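Local coordinates for 3-hydroxyacyl-thioester dehydratase Z (Mycobacterium tuberculosis, PDB 2C2I), which probably catalyses the reversible hydration of (2E)-enoyl-CoA to (3R)-3-hydroxyacyl-CoA as a hotdog-fold homodimer in lipid metabolism, at residues V113-E116 and T122-A125; R2-V7 and A11-E16. All blocks are in the same frame, centred on the assembly; numbering follows the deposited sequence.

Contact 1 (V113-E116 and T122-A125)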
loop_
_atom_site.group_PDB
_atom_site.type_symbol
_atom_site.label_atom_id
_atom_site.label_comp_id
_atom_site.label_asym_id
_atom_site.label_seq_id
_atom_site.Cartn_x
_atom_site.Cartn_y
_atom_site.Cartn_z
ATOM N N VAL A 113 -15.105 8.020 8.813
ATOM C CA VAL A 113 -14.663 8.495 10.123
ATOM C C VAL A 113 -14.863 10.005 10.251
ATOM O O VAL A 113 -15.400 10.496 11.263
ATOM C CB VAL A 113 -13.205 8.095 10.403
ATOM C CG1 VAL A 113 -12.731 8.651 11.737
ATOM C CG2 VAL A 113 -13.095 6.577 10.424
ATOM N N GLY A 114 -14.477 10.739 9.215
ATOM C CA GLY A 114 -14.529 12.189 9.293
ATOM C C GLY A 114 -14.214 12.811 7.962
ATOM O O GLY A 114 -13.620 12.171 7.098
ATOM N N VAL A 115 -14.614 14.072 7.800
ATOM C CA VAL A 115 -14.367 14.781 6.572
ATOM C C VAL A 115 -13.858 16.145 6.952
ATOM O O VAL A 115 -14.484 16.821 7.759
ATOM C CB VAL A 115 -15.657 14.953 5.740
ATOM C CG1 VAL A 115 -15.379 15.810 4.523
ATOM C CG2 VAL A 115 -16.225 13.564 5.320
ATOM N N GLU A 116 -12.720 16.519 6.394
ATOM C CA GLU A 116 -12.119 17.817 6.644
ATOM C C GLU A 116 -12.124 18.630 5.348
ATOM O O GLU A 116 -11.602 18.190 4.321
ATOM C CB GLU A 116 -10.693 17.644 7.146
ATOM C CG GLU A 116 -10.004 18.968 7.491
ATOM C CD GLU A 116 -8.599 18.782 8.048
ATOM O OE1 GLU A 116 -8.120 17.622 8.184
ATOM O OE2 GLU A 116 -7.965 19.817 8.368
ATOM N N THR A 122 -12.112 21.045 -2.352
ATOM C CA THR A 122 -11.229 19.940 -1.942
ATOM C C THR A 122 -11.459 19.537 -0.477
ATOM O O THR A 122 -11.274 20.341 0.453
ATOM C CB THR A 122 -9.747 20.324 -2.134
ATOM O OG1 THR A 122 -9.460 20.417 -3.543
ATOM C CG2 THR A 122 -8.802 19.307 -1.477
ATOM N N VAL A 123 -11.870 18.291 -0.291
ATOM C CA VAL A 123 -12.110 17.769 1.056
ATOM C C VAL A 123 -11.328 16.468 1.258
ATOM O O VAL A 123 -10.982 15.799 0.298
ATOM C CB VAL A 123 -13.606 17.574 1.373
ATOM C CG1 VAL A 123 -14.413 18.851 1.044
ATOM C CG2 VAL A 123 -14.176 16.372 0.649
ATOM N N GLN A 124 -11.033 16.154 2.510
ATOM C CA GLN A 124 -10.256 14.979 2.848
ATOM C C GLN A 124 -11.109 14.096 3.733
ATOM O O GLN A 124 -11.512 14.530 4.804
ATOM C CB GLN A 124 -9.052 15.453 3.645
ATOM C CG GLN A 124 -7.977 14.466 3.835
ATOM C CD GLN A 124 -6.640 15.176 3.831
ATOM O OE1 GLN A 124 -6.075 15.458 2.765
ATOM N NE2 GLN A 124 -6.136 15.489 5.010
ATOM N N ALA A 125 -11.357 12.871 3.284
ATOM C CA ALA A 125 -12.187 11.919 4.020
ATOM C C ALA A 125 -11.301 10.869 4.691
ATOM O O ALA A 125 -10.444 10.280 4.037
ATOM C CB ALA A 125 -13.144 11.258 3.091
HETATM O O HOH W 1 -7.946 15.139 7.163
#
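E116 and Q124 face each other as an antiparallel hydrogen-bonded pair and supply both backbone bonds of the contact. E116 N donates to Q124 O over 2.8 Å; the bond is nearly straight, with 171° at the hydrogen. Q124 N returns the bond to E116 O, also at 2.8 Å. Both carbonyls also take a CA-H from the other strand: V115 CA lies 3.4 Å from Q124 O, and V123 CA lies near E116 O. G114 O receives the same kind of contact from A125 CA.

The side chains of E116 and Q124 leave the same face of the sheet but do not bond directly. One water joins them. It donates to E116 OE1 at 2.7 Å and accepts from Q124 NE2 at 2.8 Å. E116 runs extended, with CG anti to the backbone N (chi1 -178°), which carries its carboxylate out to the water. Q124 bends at chi2 (146°), and its NE2 reaches the same water. Its OE1 accepts from R148 NE, so both ends of the amide are held and its rotation is fixed. Q124 and R148 are both inferred, from related proteins, to bind the substrate of the dimer partner. The bond links two residues of that inferred site.

V115 and A125 form the neighbouring non-hydrogen-bonded pair on the other face. V115 CG1 packs 4.0 Å from V123 CB, and V115 CG2 lies more loosely against A125 CB.

The contact is part of the hairpin of strands 105-119 and 122-133 in the hotdog sheet. V113 and G114 form a classic beta bulge opposite T126. Strand 141-149 bonds to the far edge of 122-125, at V123 and A125. Helix 7-12 lies over V115 and V123.

Contact 2 (R2-V7 and A11-E16)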
loop_
_atom_site.group_PDB
_atom_site.type_symbol
_atom_site.label_atom_id
_atom_site.label_comp_id
_atom_site.label_asym_id
_atom_site.label_seq_id
_atom_site.Cartn_x
_atom_site.Cartn_y
_atom_site.Cartn_z
ATOM N N ARG A 2 -23.981 3.997 -3.465
ATOM C CA ARG A 2 -24.403 5.308 -2.882
ATOM C C ARG A 2 -23.717 6.467 -3.611
ATOM O O ARG A 2 -22.506 6.439 -3.818
ATOM C CB ARG A 2 -24.069 5.325 -1.393
ATOM C CG ARG A 2 -24.462 6.574 -0.640
ATOM C CD ARG A 2 -24.078 6.448 0.829
ATOM N NE ARG A 2 -24.715 7.501 1.618
ATOM C CZ ARG A 2 -24.619 7.630 2.939
ATOM N NH1 ARG A 2 -23.909 6.766 3.667
ATOM N NH2 ARG A 2 -25.245 8.632 3.538
ATOM N N THR A 3 -24.491 7.471 -4.024
ATOM C CA THR A 3 -23.939 8.649 -4.693
ATOM C C THR A 3 -24.051 9.831 -3.744
ATOM O O THR A 3 -25.141 10.138 -3.259
ATOM C CB THR A 3 -24.679 8.996 -6.016
ATOM O OG1 THR A 3 -24.470 7.959 -6.981
ATOM C CG2 THR A 3 -24.163 10.307 -6.603
ATOM N N PHE A 4 -22.922 10.468 -3.463
ATOM C CA PHE A 4 -22.929 11.718 -2.725
ATOM C C PHE A 4 -22.968 12.814 -3.781
ATOM O O PHE A 4 -22.048 12.935 -4.582
ATOM C CB PHE A 4 -21.682 11.825 -1.836
ATOM C CG PHE A 4 -21.682 10.849 -0.669
ATOM C CD1 PHE A 4 -22.317 11.171 0.525
ATOM C CD2 PHE A 4 -21.054 9.607 -0.770
ATOM C CE1 PHE A 4 -22.334 10.273 1.604
ATOM C CE2 PHE A 4 -21.066 8.705 0.299
ATOM C CZ PHE A 4 -21.707 9.034 1.486
ATOM N N GLU A 5 -24.017 13.626 -3.771
ATOM C CA GLU A 5 -24.171 14.685 -4.780
ATOM C C GLU A 5 -23.072 15.753 -4.738
ATOM O O GLU A 5 -22.880 16.490 -5.714
ATOM C CB GLU A 5 -25.573 15.321 -4.700
ATOM C CG GLU A 5 -26.748 14.343 -4.940
ATOM C CD GLU A 5 -26.742 13.705 -6.331
ATOM O OE1 GLU A 5 -26.349 14.387 -7.313
ATOM O OE2 GLU A 5 -27.141 12.519 -6.444
ATOM N N SER A 6 -22.361 15.843 -3.609
ATOM C CA SER A 6 -21.319 16.858 -3.400
ATOM C C SER A 6 -20.501 16.514 -2.174
ATOM O O SER A 6 -20.898 15.675 -1.395
ATOM C CB SER A 6 -21.946 18.233 -3.144
ATOM O OG SER A 6 -22.520 18.262 -1.841
ATOM N N VAL A 7 -19.388 17.226 -1.985
ATOM C CA VAL A 7 -18.513 17.011 -0.827
ATOM C C VAL A 7 -19.147 17.515 0.462
ATOM O O VAL A 7 -18.851 17.016 1.548
ATOM C CB VAL A 7 -17.125 17.628 -1.036
ATOM C CG1 VAL A 7 -16.355 16.837 -2.103
ATOM C CG2 VAL A 7 -17.200 19.150 -1.376
ATOM N N ALA A 11 -19.525 15.304 3.857
ATOM C CA ALA A 11 -19.299 15.837 5.207
ATOM C C ALA A 11 -20.475 15.550 6.149
ATOM O O ALA A 11 -20.271 15.181 7.307
ATOM C CB ALA A 11 -19.005 17.318 5.150
ATOM N N ALA A 12 -21.699 15.684 5.646
ATOM C CA ALA A 12 -22.895 15.440 6.467
ATOM C C ALA A 12 -23.070 13.973 6.877
ATOM O O ALA A 12 -23.831 13.668 7.808
ATOM C CB ALA A 12 -24.140 15.923 5.740
ATOM N N ALA A 13 -22.374 13.082 6.168
ATOM C CA ALA A 13 -22.461 11.636 6.405
ATOM C C ALA A 13 -21.333 11.101 7.283
ATOM O O ALA A 13 -21.221 9.872 7.484
ATOM C CB ALA A 13 -22.511 10.882 5.072
ATOM N N ALA A 14 -20.505 12.003 7.820
ATOM C CA ALA A 14 -19.462 11.590 8.755
ATOM C C ALA A 14 -20.090 10.771 9.869
ATOM O O ALA A 14 -21.182 11.093 10.365
ATOM C CB ALA A 14 -18.707 12.807 9.318
ATOM N N GLY A 15 -19.427 9.689 10.256
ATOM C CA GLY A 15 -19.972 8.846 11.295
ATOM C C GLY A 15 -21.024 7.862 10.798
ATOM O O GLY A 15 -21.741 7.267 11.618
ATOM N N GLU A 16 -21.131 7.691 9.474
ATOM C CA GLU A 16 -22.006 6.654 8.879
ATOM C C GLU A 16 -21.217 5.557 8.170
ATOM O O GLU A 16 -20.097 5.782 7.710
ATOM C CB GLU A 16 -22.982 7.266 7.865
ATOM C CG GLU A 16 -23.978 8.261 8.468
ATOM C CD GLU A 16 -24.922 8.871 7.447
ATOM O OE1 GLU A 16 -24.816 8.570 6.228
ATOM O OE2 GLU A 16 -25.790 9.662 7.869
#
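V7 O accepts a helical hydrogen bond from A11 N at 3.0 Å, and the chain beyond the helix folds into a type II turn from A13 to E16, closed by E16 N on A13 O. This turn brings E16 back towards the N-terminal residues.

There R2 and E16 form a salt bridge. R2 NH2 donates to E16 OE1 at 2.7 Å with 165° at the hydrogen. The nitrogen comes in almost in line with the C-O bond, and the oxygen lies in the guanidinium plane. R2 NH1 adds a weak bond of 3.3 Å to the same E16 OE1. Both terminal nitrogens thus turn to one oxygen, NH2 firmly and NH1 weakly. The two flat groups are nearly coplanar, 15° apart, although the side chains run roughly perpendicular. Both chains are extended: R2 is stretched from CG to NE, with CG anti to the backbone N (chi1 -179°), and E16 is straight beyond CG.

F4 CZ, at the end of the ring, sits over one face of the R2 guanidinium, 3.3 Å from its plane and off-centre. A13 CB meets the edge of this ring, 3.5 Å from F4 CE1, and also approaches R2 NH2. F4 and A13 are buried, whereas R2 is exposed.

At the start of the helix, S6 is the N-cap, with OG bonded to D9 N. The contact joins the N-terminal strand 3-4 to the end of helix 7-12. Strand 3-4 pairs in parallel with strand 79-80, and F4 also packs on Y78. On the other segment, a backbone bond ties G15 to L112 of strand 105-119.

In the fold
The contacts follow one another along the chain, and their centres are 10 Å apart. Both lie toward the outside of the subunit and are partly buried. Contact 1 belongs to the main antiparallel sheet. Its chemistry is a pair of backbone bonds and a water-linked polar pair that includes Q124 of the inferred substrate site. Contact 2 belongs to the N-terminal lead-in and relies on a charged pair next to the F4-A13 apolar contact. They meet through helix 7-12: V7 CG1 packs 3.5 Å from V123 CG2, and A11 CA sits against V115 CB. The face with V115 and V123 packs on the helix, while E116 and Q124 leave the opposite face.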